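Local coordinates for protein CymD (Pseudomonas putida, PDB 6Z34) that probably takes up monoaromatic hydrocarbons across the bacterial outer membrane as a FadL-family channel that works by lateral diffusion, at residues 49-54 with 427-432; 96-101 with 137-142; 231-236 with 286-291; 273-278 with 309-314. One frame throughout, in Å; residues are numbered along the deposited sequence.

Interaction 1: residues 49-54 with 427-432; sequences GMDIIT and VTSISY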
loop_
_atom_site.group_PDB
_atom_site.type_symbol
_atom_site.label_atom_id
_atom_site.label_comp_id
_atom_site.label_asym_id
_atom_site.label_seq_id
_atom_site.Cartn_x
_atom_site.Cartn_y
_atom_site.Cartn_z
ATOM N N GLY A 49 -10.745 10.350 -6.825
ATOM C CA GLY A 49 -10.650 9.092 -7.535
ATOM C C GLY A 49 -10.715 7.940 -6.567
ATOM O O GLY A 49 -10.757 8.123 -5.346
ATOM N N MET A 50 -10.698 6.738 -7.140
ATOM C CA MET A 50 -10.683 5.532 -6.337
ATOM C C MET A 50 -10.077 4.393 -7.135
ATOM O O MET A 50 -10.082 4.395 -8.373
ATOM C CB MET A 50 -12.087 5.153 -5.888
ATOM C CG MET A 50 -12.993 4.857 -7.045
ATOM S SD MET A 50 -14.682 4.870 -6.465
ATOM C CE MET A 50 -14.722 6.444 -5.617
ATOM N N ASP A 51 -9.576 3.406 -6.393
ATOM C CA ASP A 51 -9.169 2.117 -6.926
ATOM C C ASP A 51 -10.204 1.079 -6.518
ATOM O O ASP A 51 -10.692 1.084 -5.383
ATOM C CB ASP A 51 -7.789 1.704 -6.403
ATOM C CG ASP A 51 -6.648 2.481 -7.053
ATOM O OD1 ASP A 51 -6.916 3.406 -7.856
ATOM O OD2 ASP A 51 -5.477 2.172 -6.745
ATOM N N ILE A 52 -10.540 0.205 -7.458
ATOM C CA ILE A 52 -11.512 -0.856 -7.265
ATOM C C ILE A 52 -10.775 -2.154 -7.545
ATOM O O ILE A 52 -10.476 -2.473 -8.705
ATOM C CB ILE A 52 -12.728 -0.696 -8.184
ATOM C CG1 ILE A 52 -13.197 0.764 -8.176
ATOM C CG2 ILE A 52 -13.821 -1.627 -7.757
ATOM C CD1 ILE A 52 -14.559 0.964 -8.733
ATOM N N ILE A 53 -10.459 -2.890 -6.486
ATOM C CA ILE A 53 -9.639 -4.084 -6.570
ATOM C C ILE A 53 -10.535 -5.291 -6.350
ATOM O O ILE A 53 -11.127 -5.441 -5.275
ATOM C CB ILE A 53 -8.502 -4.058 -5.540
ATOM C CG1 ILE A 53 -7.604 -2.852 -5.797
ATOM C CG2 ILE A 53 -7.703 -5.389 -5.590
ATOM C CD1 ILE A 53 -7.434 -1.941 -4.600
ATOM N N THR A 54 -10.632 -6.145 -7.365
ATOM C CA THR A 54 -11.234 -7.463 -7.251
ATOM C C THR A 54 -10.154 -8.518 -7.454
ATOM O O THR A 54 -9.340 -8.416 -8.379
ATOM C CB THR A 54 -12.351 -7.651 -8.276
ATOM O OG1 THR A 54 -11.859 -7.308 -9.578
ATOM C CG2 THR A 54 -13.536 -6.758 -7.928
ATOM N N VAL A 427 -7.291 -4.400 -11.027
ATOM C CA VAL A 427 -7.361 -3.117 -10.345
ATOM C C VAL A 427 -7.889 -2.108 -11.356
ATOM O O VAL A 427 -7.216 -1.799 -12.351
ATOM C CB VAL A 427 -5.995 -2.681 -9.802
ATOM C CG1 VAL A 427 -6.104 -1.324 -9.116
ATOM C CG2 VAL A 427 -5.453 -3.719 -8.852
ATOM N N THR A 428 -9.094 -1.609 -11.112
ATOM C CA THR A 428 -9.685 -0.553 -11.909
ATOM C C THR A 428 -9.464 0.770 -11.192
ATOM O O THR A 428 -9.787 0.899 -10.006
ATOM C CB THR A 428 -11.178 -0.791 -12.115
ATOM O OG1 THR A 428 -11.369 -2.019 -12.813
ATOM C CG2 THR A 428 -11.775 0.329 -12.944
ATOM N N SER A 429 -8.935 1.752 -11.912
ATOM C CA SER A 429 -8.565 3.030 -11.323
ATOM C C SER A 429 -9.180 4.159 -12.138
ATOM O O SER A 429 -9.054 4.201 -13.368
ATOM C CB SER A 429 -7.047 3.183 -11.261
ATOM O OG SER A 429 -6.660 4.192 -10.349
ATOM N N ILE A 430 -9.834 5.077 -11.449
ATOM C CA ILE A 430 -10.568 6.144 -12.099
ATOM C C ILE A 430 -10.390 7.403 -11.260
ATOM O O ILE A 430 -10.406 7.344 -10.028
ATOM C CB ILE A 430 -12.044 5.734 -12.278
ATOM C CG1 ILE A 430 -12.859 6.848 -12.948
ATOM C CG2 ILE A 430 -12.636 5.314 -10.959
ATOM C CD1 ILE A 430 -12.695 6.892 -14.464
ATOM N N SER A 431 -10.154 8.533 -11.923
ATOM C CA SER A 431 -9.972 9.784 -11.199
ATOM C C SER A 431 -10.514 10.952 -12.010
ATOM O O SER A 431 -10.620 10.898 -13.235
ATOM C CB SER A 431 -8.503 10.037 -10.847
ATOM O OG SER A 431 -7.813 10.561 -11.961
ATOM N N TYR A 432 -10.862 12.007 -11.293
ATOM C CA TYR A 432 -11.305 13.257 -11.886
ATOM C C TYR A 432 -10.461 14.375 -11.297
ATOM O O TYR A 432 -10.248 14.424 -10.081
ATOM C CB TYR A 432 -12.804 13.511 -11.638
ATOM C CG TYR A 432 -13.187 14.942 -11.925
ATOM C CD1 TYR A 432 -13.308 15.855 -10.894
ATOM C CD2 TYR A 432 -13.369 15.391 -13.226
ATOM C CE1 TYR A 432 -13.623 17.162 -11.138
ATOM C CE2 TYR A 432 -13.701 16.717 -13.484
ATOM C CZ TYR A 432 -13.818 17.592 -12.430
ATOM O OH TYR A 432 -14.137 18.905 -12.641
#

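Interaction 2: residues 96-101 with 137-142; sequences LGVGAF and LRIPFS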
loop_
_atom_site.group_PDB
_atom_site.type_symbol
_atom_site.label_atom_id
_atom_site.label_comp_id
_atom_site.label_asym_id
_atom_site.label_seq_id
_atom_site.Cartn_x
_atom_site.Cartn_y
_atom_site.Cartn_z
ATOM N N LEU A 96 2.545 22.965 -3.378
ATOM C CA LEU A 96 2.105 22.570 -2.046
ATOM C C LEU A 96 0.936 21.622 -2.204
ATOM O O LEU A 96 0.038 21.861 -3.019
ATOM C CB LEU A 96 1.655 23.744 -1.197
ATOM C CG LEU A 96 2.671 24.874 -1.054
ATOM C CD1 LEU A 96 1.979 26.098 -0.438
ATOM C CD2 LEU A 96 3.850 24.427 -0.223
ATOM N N GLY A 97 0.946 20.552 -1.428
ATOM C CA GLY A 97 -0.048 19.514 -1.590
ATOM C C GLY A 97 -0.428 18.899 -0.267
ATOM O O GLY A 97 0.360 18.855 0.682
ATOM N N VAL A 98 -1.655 18.404 -0.226
ATOM C CA VAL A 98 -2.110 17.534 0.843
ATOM C C VAL A 98 -3.108 16.574 0.218
ATOM O O VAL A 98 -3.723 16.876 -0.807
ATOM C CB VAL A 98 -2.724 18.346 2.013
ATOM C CG1 VAL A 98 -3.942 19.089 1.539
ATOM C CG2 VAL A 98 -3.077 17.422 3.206
ATOM N N GLY A 99 -3.271 15.409 0.830
ATOM C CA GLY A 99 -4.271 14.486 0.336
ATOM C C GLY A 99 -4.539 13.359 1.310
ATOM O O GLY A 99 -4.039 13.341 2.438
ATOM N N ALA A 100 -5.364 12.426 0.861
ATOM C CA ALA A 100 -5.684 11.236 1.641
ATOM C C ALA A 100 -5.733 10.080 0.666
ATOM O O ALA A 100 -6.571 10.077 -0.245
ATOM C CB ALA A 100 -7.002 11.376 2.390
ATOM N N PHE A 101 -4.822 9.124 0.856
ATOM C CA PHE A 101 -4.630 7.997 -0.039
ATOM C C PHE A 101 -4.829 6.721 0.769
ATOM O O PHE A 101 -4.108 6.478 1.743
ATOM C CB PHE A 101 -3.235 8.028 -0.668
ATOM C CG PHE A 101 -3.008 9.194 -1.570
ATOM C CD1 PHE A 101 -2.656 10.432 -1.057
ATOM C CD2 PHE A 101 -3.155 9.062 -2.943
ATOM C CE1 PHE A 101 -2.454 11.520 -1.906
ATOM C CE2 PHE A 101 -2.946 10.156 -3.794
ATOM C CZ PHE A 101 -2.608 11.378 -3.265
ATOM N N LEU A 137 -4.344 4.323 5.486
ATOM C CA LEU A 137 -4.709 5.645 5.014
ATOM C C LEU A 137 -3.500 6.547 5.215
ATOM O O LEU A 137 -3.067 6.756 6.355
ATOM C CB LEU A 137 -5.919 6.185 5.777
ATOM C CG LEU A 137 -6.292 7.612 5.362
ATOM C CD1 LEU A 137 -6.864 7.636 3.947
ATOM C CD2 LEU A 137 -7.260 8.214 6.360
ATOM N N ARG A 138 -2.958 7.080 4.121
ATOM C CA ARG A 138 -1.795 7.956 4.184
ATOM C C ARG A 138 -2.219 9.382 3.855
ATOM O O ARG A 138 -2.916 9.633 2.858
ATOM C CB ARG A 138 -0.679 7.452 3.256
ATOM C CG ARG A 138 -0.472 5.941 3.397
ATOM C CD ARG A 138 0.774 5.395 2.660
ATOM N NE ARG A 138 1.985 5.949 3.237
ATOM C CZ ARG A 138 2.975 5.250 3.778
ATOM N NH1 ARG A 138 2.930 3.910 3.807
ATOM N NH2 ARG A 138 4.020 5.913 4.287
ATOM N N ILE A 139 -1.857 10.306 4.734
ATOM C CA ILE A 139 -2.265 11.694 4.589
ATOM C C ILE A 139 -0.999 12.517 4.409
ATOM O O ILE A 139 -0.401 12.937 5.408
ATOM C CB ILE A 139 -3.079 12.182 5.799
ATOM C CG1 ILE A 139 -4.292 11.276 6.029
ATOM C CG2 ILE A 139 -3.489 13.655 5.609
ATOM C CD1 ILE A 139 -5.085 11.619 7.302
ATOM N N PRO A 140 -0.558 12.753 3.172
ATOM C CA PRO A 140 0.695 13.480 2.948
ATOM C C PRO A 140 0.544 14.974 3.121
ATOM O O PRO A 140 -0.502 15.558 2.833
ATOM C CB PRO A 140 1.036 13.153 1.492
ATOM C CG PRO A 140 -0.312 12.970 0.860
ATOM C CD PRO A 140 -1.133 12.249 1.910
ATOM N N PHE A 141 1.614 15.584 3.623
ATOM C CA PHE A 141 1.815 17.029 3.559
ATOM C C PHE A 141 3.063 17.214 2.718
ATOM O O PHE A 141 4.144 16.755 3.101
ATOM C CB PHE A 141 1.946 17.650 4.948
ATOM C CG PHE A 141 0.800 17.297 5.866
ATOM C CD1 PHE A 141 0.764 16.065 6.515
ATOM C CD2 PHE A 141 -0.257 18.174 6.056
ATOM C CE1 PHE A 141 -0.287 15.724 7.344
ATOM C CE2 PHE A 141 -1.312 17.838 6.884
ATOM C CZ PHE A 141 -1.328 16.602 7.527
ATOM N N SER A 142 2.898 17.814 1.541
ATOM C CA SER A 142 3.886 17.706 0.483
ATOM C C SER A 142 4.227 19.082 -0.054
ATOM O O SER A 142 3.388 19.991 -0.076
ATOM C CB SER A 142 3.388 16.827 -0.652
ATOM O OG SER A 142 4.452 16.437 -1.500
#

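Interaction 3: residues 231-236 with 286-291; sequences TPKTRV and ISHEFS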
loop_
_atom_site.group_PDB
_atom_site.type_symbol
_atom_site.label_atom_id
_atom_site.label_comp_id
_atom_site.label_asym_id
_atom_site.label_seq_id
_atom_site.Cartn_x
_atom_site.Cartn_y
_atom_site.Cartn_z
ATOM N N THR A 231 18.736 16.144 -20.338
ATOM C CA THR A 231 18.573 16.305 -21.770
ATOM C C THR A 231 17.195 16.890 -22.030
ATOM O O THR A 231 16.264 16.646 -21.255
ATOM C CB THR A 231 18.733 14.945 -22.469
ATOM O OG1 THR A 231 20.124 14.669 -22.636
ATOM C CG2 THR A 231 18.021 14.880 -23.815
ATOM N N PRO A 232 17.044 17.705 -23.071
ATOM C CA PRO A 232 15.720 18.285 -23.349
ATOM C C PRO A 232 14.597 17.262 -23.441
ATOM O O PRO A 232 13.459 17.593 -23.106
ATOM C CB PRO A 232 15.937 19.018 -24.683
ATOM C CG PRO A 232 17.262 18.502 -25.207
ATOM C CD PRO A 232 18.064 18.241 -23.985
ATOM N N LYS A 233 14.864 16.032 -23.870
ATOM C CA LYS A 233 13.805 15.039 -23.971
ATOM C C LYS A 233 13.822 14.012 -22.840
ATOM O O LYS A 233 12.857 13.253 -22.695
ATOM C CB LYS A 233 13.888 14.319 -25.323
ATOM C CG LYS A 233 14.060 15.271 -26.490
ATOM C CD LYS A 233 13.240 14.862 -27.698
ATOM C CE LYS A 233 13.839 13.670 -28.411
ATOM N NZ LYS A 233 13.124 13.403 -29.700
ATOM N N THR A 234 14.876 13.972 -22.032
ATOM C CA THR A 234 15.073 12.901 -21.070
ATOM C C THR A 234 15.206 13.494 -19.679
ATOM O O THR A 234 16.126 14.275 -19.419
ATOM C CB THR A 234 16.304 12.064 -21.414
ATOM O OG1 THR A 234 16.004 11.229 -22.540
ATOM C CG2 THR A 234 16.682 11.183 -20.229
ATOM N N ARG A 235 14.277 13.130 -18.802
ATOM C CA ARG A 235 14.292 13.529 -17.406
ATOM C C ARG A 235 14.574 12.294 -16.570
ATOM O O ARG A 235 14.114 11.194 -16.897
ATOM C CB ARG A 235 12.947 14.168 -17.009
ATOM C CG ARG A 235 12.852 14.691 -15.575
ATOM C CD ARG A 235 11.476 15.305 -15.304
ATOM N NE ARG A 235 10.979 16.079 -16.439
ATOM C CZ ARG A 235 9.942 15.727 -17.196
ATOM N NH1 ARG A 235 9.279 14.602 -16.945
ATOM N NH2 ARG A 235 9.571 16.500 -18.211
ATOM N N VAL A 236 15.360 12.462 -15.515
ATOM C CA VAL A 236 15.638 11.359 -14.609
ATOM C C VAL A 236 15.127 11.749 -13.223
ATOM O O VAL A 236 15.119 12.930 -12.853
ATOM C CB VAL A 236 17.146 10.997 -14.617
ATOM C CG1 VAL A 236 17.992 12.152 -14.162
ATOM C CG2 VAL A 236 17.410 9.792 -13.754
ATOM N N ILE A 286 13.261 7.071 -15.285
ATOM C CA ILE A 286 13.558 7.965 -16.385
ATOM C C ILE A 286 12.302 8.114 -17.226
ATOM O O ILE A 286 11.502 7.178 -17.350
ATOM C CB ILE A 286 14.748 7.424 -17.204
ATOM C CG1 ILE A 286 14.966 8.226 -18.472
ATOM C CG2 ILE A 286 14.500 6.013 -17.575
ATOM C CD1 ILE A 286 16.193 7.759 -19.217
ATOM N N SER A 287 12.118 9.325 -17.763
ATOM C CA SER A 287 11.063 9.654 -18.710
ATOM C C SER A 287 11.675 10.269 -19.963
ATOM O O SER A 287 12.521 11.167 -19.873
ATOM C CB SER A 287 10.068 10.643 -18.113
ATOM O OG SER A 287 9.036 10.897 -19.041
ATOM N N HIS A 288 11.229 9.803 -21.126
ATOM C CA HIS A 288 11.723 10.274 -22.410
ATOM C C HIS A 288 10.523 10.679 -23.246
ATOM O O HIS A 288 9.661 9.847 -23.544
ATOM C CB HIS A 288 12.549 9.198 -23.127
ATOM C CG HIS A 288 13.245 9.697 -24.354
ATOM N ND1 HIS A 288 14.349 10.521 -24.302
ATOM C CD2 HIS A 288 12.987 9.498 -25.669
ATOM C CE1 HIS A 288 14.740 10.806 -25.531
ATOM N NE2 HIS A 288 13.932 10.196 -26.379
ATOM N N GLU A 289 10.459 11.950 -23.604
ATOM C CA GLU A 289 9.319 12.504 -24.318
ATOM C C GLU A 289 9.791 12.832 -25.733
ATOM O O GLU A 289 10.371 13.890 -25.969
ATOM C CB GLU A 289 8.767 13.731 -23.576
ATOM C CG GLU A 289 7.998 13.365 -22.313
ATOM C CD GLU A 289 7.898 14.494 -21.284
ATOM O OE1 GLU A 289 7.939 15.682 -21.671
ATOM O OE2 GLU A 289 7.770 14.179 -20.077
ATOM N N PHE A 290 9.563 11.899 -26.670
ATOM C CA PHE A 290 9.940 12.122 -28.064
ATOM C C PHE A 290 9.245 13.345 -28.655
ATOM O O PHE A 290 9.713 13.897 -29.660
ATOM C CB PHE A 290 9.607 10.903 -28.926
ATOM C CG PHE A 290 10.304 9.635 -28.511
ATOM C CD1 PHE A 290 11.611 9.385 -28.894
ATOM C CD2 PHE A 290 9.638 8.675 -27.759
ATOM C CE1 PHE A 290 12.245 8.208 -28.526
ATOM C CE2 PHE A 290 10.267 7.497 -27.388
ATOM C CZ PHE A 290 11.573 7.265 -27.773
ATOM N N SER A 291 8.138 13.756 -28.056
ATOM C CA SER A 291 7.333 14.906 -28.430
ATOM C C SER A 291 6.336 15.072 -27.298
ATOM O O SER A 291 6.305 14.270 -26.365
ATOM C CB SER A 291 6.639 14.703 -29.773
ATOM O OG SER A 291 5.635 13.715 -29.666
HETATM O O HOH W 1 6.517 14.423 -17.263
#

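Interaction 4: residues 273-278 with 309-314; sequences LHNFEM and MDDIEV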
loop_
_atom_site.group_PDB
_atom_site.type_symbol
_atom_site.label_atom_id
_atom_site.label_comp_id
_atom_site.label_asym_id
_atom_site.label_seq_id
_atom_site.Cartn_x
_atom_site.Cartn_y
_atom_site.Cartn_z
ATOM N N LEU A 273 -0.937 -5.312 18.710
ATOM C CA LEU A 273 0.151 -5.708 17.824
ATOM C C LEU A 273 1.311 -4.750 18.048
ATOM O O LEU A 273 1.103 -3.559 18.299
ATOM C CB LEU A 273 -0.258 -5.693 16.354
ATOM C CG LEU A 273 -1.269 -6.754 15.950
ATOM C CD1 LEU A 273 -1.138 -7.040 14.474
ATOM C CD2 LEU A 273 -1.090 -8.017 16.785
ATOM N N HIS A 274 2.536 -5.264 17.965
ATOM C CA HIS A 274 3.646 -4.461 18.454
ATOM C C HIS A 274 4.434 -3.781 17.339
ATOM O O HIS A 274 4.208 -2.602 17.034
ATOM C CB HIS A 274 4.582 -5.323 19.297
ATOM C CG HIS A 274 5.547 -4.532 20.124
ATOM N ND1 HIS A 274 6.127 -5.031 21.270
ATOM C CD2 HIS A 274 6.032 -3.276 19.973
ATOM C CE1 HIS A 274 6.930 -4.117 21.788
ATOM N NE2 HIS A 274 6.895 -3.046 21.017
ATOM N N ASN A 275 5.391 -4.508 16.761
ATOM C CA ASN A 275 6.432 -3.924 15.917
ATOM C C ASN A 275 6.046 -4.029 14.449
ATOM O O ASN A 275 6.295 -5.042 13.791
ATOM C CB ASN A 275 7.784 -4.580 16.171
ATOM C CG ASN A 275 8.293 -4.353 17.588
ATOM O OD1 ASN A 275 8.379 -3.210 18.048
ATOM N ND2 ASN A 275 8.654 -5.428 18.273
ATOM N N PHE A 276 5.434 -2.972 13.945
ATOM C CA PHE A 276 5.331 -2.743 12.521
ATOM C C PHE A 276 6.266 -1.613 12.132
ATOM O O PHE A 276 6.528 -0.685 12.905
ATOM C CB PHE A 276 3.911 -2.392 12.107
ATOM C CG PHE A 276 3.138 -3.542 11.587
ATOM C CD1 PHE A 276 2.452 -3.442 10.389
ATOM C CD2 PHE A 276 3.077 -4.721 12.304
ATOM C CE1 PHE A 276 1.720 -4.515 9.899
ATOM C CE2 PHE A 276 2.351 -5.796 11.831
ATOM C CZ PHE A 276 1.669 -5.698 10.623
ATOM N N GLU A 277 6.778 -1.720 10.924
ATOM C CA GLU A 277 7.600 -0.683 10.336
ATOM C C GLU A 277 7.587 -0.996 8.858
ATOM O O GLU A 277 8.393 -1.809 8.397
ATOM C CB GLU A 277 9.019 -0.682 10.918
ATOM C CG GLU A 277 9.957 0.373 10.320
ATOM C CD GLU A 277 11.255 0.519 11.102
ATOM O OE1 GLU A 277 11.867 -0.522 11.421
ATOM O OE2 GLU A 277 11.671 1.667 11.387
ATOM N N MET A 278 6.633 -0.430 8.129
ATOM C CA MET A 278 6.640 -0.615 6.691
ATOM C C MET A 278 8.020 -0.254 6.156
ATOM O O MET A 278 8.687 0.632 6.707
ATOM C CB MET A 278 5.553 0.220 6.027
ATOM C CG MET A 278 4.332 0.329 6.886
ATOM S SD MET A 278 2.929 0.781 5.886
ATOM C CE MET A 278 2.380 -0.794 5.246
ATOM N N MET A 309 13.465 -5.312 10.811
ATOM C CA MET A 309 13.678 -6.375 11.787
ATOM C C MET A 309 12.341 -7.047 12.084
ATOM O O MET A 309 11.300 -6.605 11.591
ATOM C CB MET A 309 14.340 -5.830 13.059
ATOM C CG MET A 309 15.775 -5.317 12.859
ATOM S SD MET A 309 15.914 -3.521 12.674
ATOM C CE MET A 309 17.674 -3.284 12.904
ATOM N N ASP A 310 12.336 -8.107 12.885
ATOM C CA ASP A 310 11.215 -9.030 12.843
ATOM C C ASP A 310 10.427 -9.189 14.134
ATOM O O ASP A 310 9.417 -9.901 14.123
ATOM C CB ASP A 310 11.708 -10.408 12.407
ATOM C CG ASP A 310 11.191 -10.790 11.066
ATOM O OD1 ASP A 310 10.447 -9.975 10.467
ATOM O OD2 ASP A 310 11.546 -11.891 10.617
ATOM N N ASP A 311 10.847 -8.565 15.233
ATOM C CA ASP A 311 10.198 -8.677 16.537
ATOM C C ASP A 311 8.698 -8.397 16.476
ATOM O O ASP A 311 8.251 -7.362 16.970
ATOM C CB ASP A 311 10.866 -7.698 17.513
ATOM C CG ASP A 311 11.128 -8.302 18.881
ATOM O OD1 ASP A 311 10.151 -8.641 19.581
ATOM O OD2 ASP A 311 12.312 -8.408 19.269
ATOM N N ILE A 312 7.900 -9.303 15.913
ATOM C CA ILE A 312 6.501 -8.976 15.651
ATOM C C ILE A 312 5.577 -9.649 16.672
ATOM O O ILE A 312 5.071 -10.757 16.465
ATOM C CB ILE A 312 6.157 -9.315 14.187
ATOM C CG1 ILE A 312 4.737 -8.911 13.829
ATOM C CG2 ILE A 312 6.434 -10.752 13.866
ATOM C CD1 ILE A 312 4.686 -8.220 12.462
ATOM N N GLU A 313 5.356 -8.965 17.793
ATOM C CA GLU A 313 4.650 -9.527 18.932
ATOM C C GLU A 313 3.142 -9.347 18.808
ATOM O O GLU A 313 2.650 -8.369 18.238
ATOM C CB GLU A 313 5.119 -8.876 20.234
ATOM C CG GLU A 313 6.524 -9.249 20.670
ATOM C CD GLU A 313 7.014 -8.411 21.849
ATOM O OE1 GLU A 313 6.169 -7.870 22.598
ATOM O OE2 GLU A 313 8.249 -8.282 22.019
ATOM N N VAL A 314 2.412 -10.304 19.382
ATOM C CA VAL A 314 0.954 -10.314 19.413
ATOM C C VAL A 314 0.538 -10.664 20.832
ATOM O O VAL A 314 0.823 -11.773 21.305
ATOM C CB VAL A 314 0.361 -11.325 18.417
ATOM C CG1 VAL A 314 -1.161 -11.300 18.485
ATOM C CG2 VAL A 314 0.871 -11.044 16.986
#

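Interaction 1: residues 49-54 with 427-432
Gly-49 starts the pairing with bare backbone against backbone: its CA lies 3.8 Å from the CA of Ser-431, and with no side chain it meets the carbonyl oxygen of Ile-430 closely as well. Met-50 comes next, joined to Ile-430 by two backbone hydrogen bonds. Its side chain runs beside that of Ile-430, pointing the same way, with Met-50 CG 4.0 Å from Ile-430 CG2. Asp-51 turns to the other face, where Ser-429 OG donates to its OD1 over 2.6 Å, on the syn side but 32° out of the carboxylate plane. Ser-429 OG stands anti to its own backbone N (chi1 -162°), which sets it facing the acid. The other carboxylate oxygen, OD2, is held by Gln-14 of helix 10-15. That helix belongs to the N-terminal plug of the FadL fold, and the two antiparallel strands are the first and last of the barrel, the seam where the wall closes on itself. Ile-52 then makes a backbone pair with Thr-428, its N 2.7 Å from Thr-428 O. Ile-53 returns to the face of Asp-51, and its CG1 sits against both methyls of Val-427, 3.8 Å from CG2, with Phe-4 touching its side chain too.

Interaction 2: residues 96-101 with 137-142
Arg-138 N donates to Phe-101 O over 2.7 Å in an almost straight bond (177° at the hydrogen), and Phe-101 N returns the bond to Arg-138 O. At the far end Gly-97 and Ser-142 make a second such pair. Between them the regular pattern fails, because Pro-140 has no N-H to offer: Gly-99 O instead meets Pro-140 CD at 3.1 Å and the CA and CG2 of Ile-139, while Gly-99 N reaches Pro-140 O only weakly, at 3.4 Å. Phe-101 CG lies beside its own backbone N (chi1 -65°), and the ring crosses the proline at about a right angle, CE1 3.8 Å from Pro-140 CG. An alanine in place of Phe-101 would probably open a gap beside the Pro-140 ring and take away the apolar contact that flanks the missing bond. On the other face Val-98 CG2 packs 4.1 Å from Phe-141 CD2. These are the third and fourth strands of the barrel; in FadL relatives a kink in the third opens the wall sideways. Strand 80-91 flanks one edge of the pair and strand 151-171 the other, where Asp-158 forms a salt bridge with Arg-138, whose NH2 also bonds Thr-244; Met-31 touches Phe-101 from a loop.

Interaction 3: residues 231-236 with 286-291
Thr-234 OG1 and His-288 ND1 stand 2.5 Å apart in a short hydrogen bond in which either could be the donor. The hydroxyl comes to the edge of the imidazole, near its plane; His-288 CG, anti to the backbone N (chi1 -171°), brings the ring to the side of Thr-234. The other branch of the threonine, CG2, packs 3.6 Å from Ile-286 CD1 on the same face. Lys-233 CB closes on His-288 CE1 at 3.6 Å, and the lysine's NZ makes only a weak bond to Phe-290 O. Arg-235, on the face of Ser-287, reaches with NH2 to Glu-289 OE2 at 3.5 Å, a weak salt bridge whose two planes lie 57° apart. A water bridges the pair, accepting from Arg-235 NH1 at 2.8 Å and donating to Glu-289 OE2. Backbone bonds pair Arg-235 with Ser-287, and Glu-289 N donates to Lys-233 O.

Farther out, other groups help place these. Arg-235 NH1 also bonds Ala-22 O, and NE has a weak bond to Gln-229. His-288 CD2 lies over one face of Phe-290, 3.2 Å above the ring plane and toward the rim, and that ring meets Phe-294 as well. Both strands end here at short turns, which lie on the periplasmic side in FadL barrels. With its direct reach so long, the ion pair is probably held as much by the water as by charge, while threonine and histidine bond directly.

Interaction 4: residues 273-278 with 309-314
His-274 and Glu-313 are joined twice by hydrogen bonds. The backbone N of His-274 donates to Glu-313 O over 3.1 Å, and their side chains run next to each other, pointing the same way, so that His-274 ND1 also donates to Glu-313 OE1 at 3.1 Å. That oxygen lies almost exactly in the plane of the imidazole, yet the ring meets the carboxylate from above, 79° out of its plane, the two flat groups standing nearly perpendicular. An alanine in place of Glu-313 would probably leave His-274 ND1 without its carboxylate mate and the ring freer to turn, though the backbone bond could stay. Asn-275 ND2 is modelled as donating to Asp-311 O, but the bond is too short to be sure of; the same amide nitrogen sits over the centre of the His-274 ring.

Two apolar contacts complete the pairing. Leu-273 CD2 nestles against both methyls of Val-314, 3.6 Å from CG2. Further along, Ile-312 CD1 comes up to Phe-276 CE2 at 3.4 Å; Ile-312 CG1, anti to its backbone N (chi1 -176°), carries that methyl toward the ring.

The one antiparallel bridge, Leu-273 with Val-314, is followed by the irregular pairing of His-274 and Asn-275 with Glu-313 and Ile-312. Strand 265-273 runs between 234-259 and 313-318, so this is the frayed margin of a small antiparallel extension of the barrel wall.

In the fold
Interactions 1 and 2 are partly buried strand pairs, the second interrupted by a proline, with centres about 18 Å apart, whereas interactions 3 and 4 lie at the surface, on opposite sides of the chain's centre, with centres about 42 Å apart. Interaction 1 joins the first and last barrel strands; interaction 2 joins strands consecutive in sequence. Strand 234-259 links the other two: it begins within 231-236 and, near its middle, borders 273-278. Across the buried pairs side-chain chemistry is spare, one serine-aspartate bond in interaction 1 and apolar rings in interaction 2, although Arg-138 and Ser-142 have polar partners elsewhere; the surface contacts use charged and histidine side chains. Interactions 2 and 4 touch where Arg-138 NH1 packs on Met-278 SD.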